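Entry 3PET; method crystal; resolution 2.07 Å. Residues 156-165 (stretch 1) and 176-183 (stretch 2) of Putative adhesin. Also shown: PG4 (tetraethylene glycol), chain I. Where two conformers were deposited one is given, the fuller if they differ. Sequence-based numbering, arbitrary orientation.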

# COMPACT_ATOMS: atom_id res chain seq x y z
N LYS A 156 -3.64 6.45 3.12
CA LYS A 156 -4.41 6.11 1.91
C LYS A 156 -3.78 4.99 1.08
O LYS A 156 -4.43 4.50 0.16
CB LYS A 156 -4.57 7.35 1.00
CG LYS A 156 -5.38 8.47 1.65
CD LYS A 156 -5.24 9.78 0.91
CE LYS A 156 -6.15 10.82 1.53
NZ LYS A 156 -6.07 12.13 0.84
N GLY A 157 -2.54 4.61 1.37
CA GLY A 157 -1.87 3.57 0.62
C GLY A 157 -1.84 2.26 1.36
O GLY A 157 -2.81 1.87 2.02
N VAL A 158 -0.71 1.55 1.26
CA VAL A 158 -0.53 0.27 1.96
C VAL A 158 0.61 0.47 2.96
O VAL A 158 1.74 0.75 2.56
CB VAL A 158 -0.28 -0.90 0.98
CG1 VAL A 158 -0.04 -2.21 1.75
CG2 VAL A 158 -1.45 -1.06 0.01
N GLY A 159 0.30 0.33 4.24
CA GLY A 159 1.30 0.55 5.29
C GLY A 159 0.69 1.24 6.50
O GLY A 159 -0.49 1.64 6.49
N ASN A 160 1.49 1.37 7.55
CA ASN A 160 1.06 1.92 8.83
C ASN A 160 1.63 3.27 9.14
O ASN A 160 2.77 3.56 8.79
CB ASN A 160 1.51 0.97 9.98
CG ASN A 160 0.94 -0.42 9.88
OD1 ASN A 160 -0.15 -0.62 9.37
ND2 ASN A 160 1.62 -1.41 10.41
N ILE A 161 0.86 4.08 9.89
CA ILE A 161 1.35 5.32 10.46
C ILE A 161 1.63 4.95 11.90
O ILE A 161 0.71 4.63 12.64
CB ILE A 161 0.44 6.58 10.33
CG1 ILE A 161 0.20 6.93 8.86
CG2 ILE A 161 1.10 7.77 11.09
CD1 ILE A 161 -0.64 8.21 8.61
N GLU A 162 2.90 4.93 12.26
CA GLU A 162 3.32 4.56 13.60
C GLU A 162 3.71 5.84 14.36
O GLU A 162 4.87 6.27 14.35
CB GLU A 162 4.43 3.49 13.53
CG GLU A 162 3.92 2.19 12.89
CD GLU A 162 4.91 1.16 12.37
OE1 GLU A 162 6.11 1.50 12.21
OE2 GLU A 162 4.47 0.04 12.05
N ALA A 163 2.71 6.49 14.95
CA ALA A 163 2.89 7.76 15.67
C ALA A 163 2.42 7.68 17.14
O ALA A 163 1.97 8.68 17.71
CB ALA A 163 2.12 8.86 14.92
N GLY A 164 2.59 6.51 17.75
CA GLY A 164 2.28 6.30 19.17
C GLY A 164 3.18 7.11 20.09
O GLY A 164 2.76 7.52 21.17
N ASN A 165 4.42 7.37 19.64
CA ASN A 165 5.40 8.18 20.40
C ASN A 165 5.48 9.62 19.88
O ASN A 165 6.42 10.35 20.20
CB ASN A 165 6.77 7.53 20.40
CG ASN A 165 6.74 6.19 21.09
OD1 ASN A 165 6.06 6.02 22.10
ND2 ASN A 165 7.39 5.20 20.51
N GLN A 176 -7.80 5.11 5.15
CA GLN A 176 -8.58 4.82 3.92
C GLN A 176 -7.96 3.73 3.03
O GLN A 176 -8.61 3.28 2.09
CB GLN A 176 -8.75 6.08 3.08
CG GLN A 176 -9.59 7.16 3.71
CD GLN A 176 -9.57 8.39 2.83
OE1 GLN A 176 -8.65 9.18 2.88
NE2 GLN A 176 -10.54 8.51 1.93
N GLY A 177 -6.72 3.33 3.32
CA GLY A 177 -6.06 2.26 2.57
C GLY A 177 -6.04 0.99 3.38
O GLY A 177 -7.00 0.67 4.10
N VAL A 178 -4.92 0.26 3.30
CA VAL A 178 -4.72 -0.99 4.03
C VAL A 178 -3.61 -0.75 5.04
O VAL A 178 -2.47 -0.50 4.63
CB VAL A 178 -4.40 -2.17 3.08
CG1 VAL A 178 -4.11 -3.45 3.86
CG2 VAL A 178 -5.55 -2.39 2.10
N GLY A 179 -3.95 -0.78 6.32
CA GLY A 179 -2.98 -0.49 7.36
C GLY A 179 -3.57 0.23 8.55
O GLY A 179 -4.71 0.70 8.50
N ASP A 180 -2.79 0.32 9.63
CA ASP A 180 -3.21 0.88 10.90
C ASP A 180 -2.62 2.24 11.18
O ASP A 180 -1.55 2.56 10.67
CB ASP A 180 -2.77 -0.06 12.04
CG ASP A 180 -3.37 -1.45 12.01
OD1 ASP A 180 -4.49 -1.61 11.46
OD2 ASP A 180 -2.75 -2.38 12.55
N ILE A 181 -3.29 3.01 12.04
CA ILE A 181 -2.74 4.27 12.54
C ILE A 181 -2.63 4.13 14.04
O ILE A 181 -3.63 3.85 14.70
CB ILE A 181 -3.55 5.55 12.15
CG1 ILE A 181 -3.67 5.71 10.62
CG2 ILE A 181 -2.93 6.82 12.80
CD1 ILE A 181 -4.58 6.85 10.21
N THR A 182 -1.43 4.30 14.59
CA THR A 182 -1.22 4.34 16.04
C THR A 182 -0.86 5.77 16.33
O THR A 182 -0.05 6.34 15.62
CB THR A 182 -0.18 3.31 16.52
OG1 THR A 182 -0.60 2.01 16.08
CG2 THR A 182 -0.04 3.30 18.07
N CYS A 183 -1.56 6.41 17.28
CA CYS A 183 -1.32 7.83 17.54
C CYS A 183 -1.50 8.12 19.03
O CYS A 183 -1.66 7.21 19.84
CB CYS A 183 -2.22 8.70 16.67
SG CYS A 183 -3.99 8.39 16.89
O1 PG4 I . -7.38 5.24 -0.22
C1 PG4 I . -8.34 6.26 -0.59
C2 PG4 I . -9.53 5.63 -1.38
O2 PG4 I . -9.07 4.71 -2.42
C3 PG4 I . -10.17 3.97 -3.00
C4 PG4 I . -9.61 2.74 -3.77
O3 PG4 I . -10.06 2.69 -5.12
C5 PG4 I . -8.94 3.05 -5.95
C6 PG4 I . -9.37 3.38 -7.40
O4 PG4 I . -10.22 2.37 -7.99
O HOH W 1 0.25 1.50 13.63

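Where one rung of a parallel backbone ladder should be a peptide carbonyl, this contact substitutes a side chain. Asn160 OD1 accepts the hydrogen bond from Asp180 N at 2.8 Å, with the N-H pointing almost straight at it (178°), while the backbone oxygen Gly159 O lies 4.1 Å from the same Asp180 N. The Asn160 CA-to-CB bond points sideways, but with chi1 near -61° the amide end comes back to the other stretch and its OD1 accepts the Asp180 N-H.

The example illustrates how a side-chain oxygen can take the place of a peptide carbonyl in a parallel pairing. Before the Asn160 hydrogen bond, Val158 and Val178 form a single bridge: Val178 N donates to Gly157 O (2.9 Å), and Gly159 N donates to Val178 O (2.9 Å). After it, the ladder resumes when Ile161 N donates to Asp180 O (3.0 Å), followed by Thr182 N to Ile161 O (2.9 Å) and Ala163 N to Thr182 O (2.8 Å). Here strands 161-163 and 181-183 run parallel, their axes only 10° apart.

Two glycines, Gly177 and Gly179, leave room that a CB would fill. At Gly179 a CB would lie 1.9 Å from Gly159 O; instead, Gly179 CA approaches Gly159 O at 3.4 Å in a nearly linear CA-H...O contact. At Gly177 a CB would fall 2.0 Å from Gly157 O. Gly177 CA sits 3.3 Å from Gly157 O, in another CA-H...O contact. Separately, Gly159 and Gly179 both adopt phi near +145° with psi near 170°, where a CB would jam against the preceding carbonyl oxygen.

Apolar side chains meet in register along the pairing. Val158 CG2 lies 4.4 Å from Val178 CB, both valines being t rotamers. Ile161 CB lies 4.2 Å from Ile181 CG2; these buried isoleucines share one face of the sheet, and both have chi1 m and chi2 t. Glu162 and Thr182 project from the other face, where a water bridges the two stretches: it hydrogen-bonds to Thr182 OG1 at 2.6 Å and donates a weak bond to Ile161 O at 3.3 Å.

At the start of the contact, tetraethylene glycol, probably from the crystallisation liquor, places its O1 3.1 Å from Lys156 O and 3.3 Å from Gln176 O, within weak hydrogen-bonding reach of both carbonyls. At the far end the first stretch turns a corner at Gly164 and Asn165.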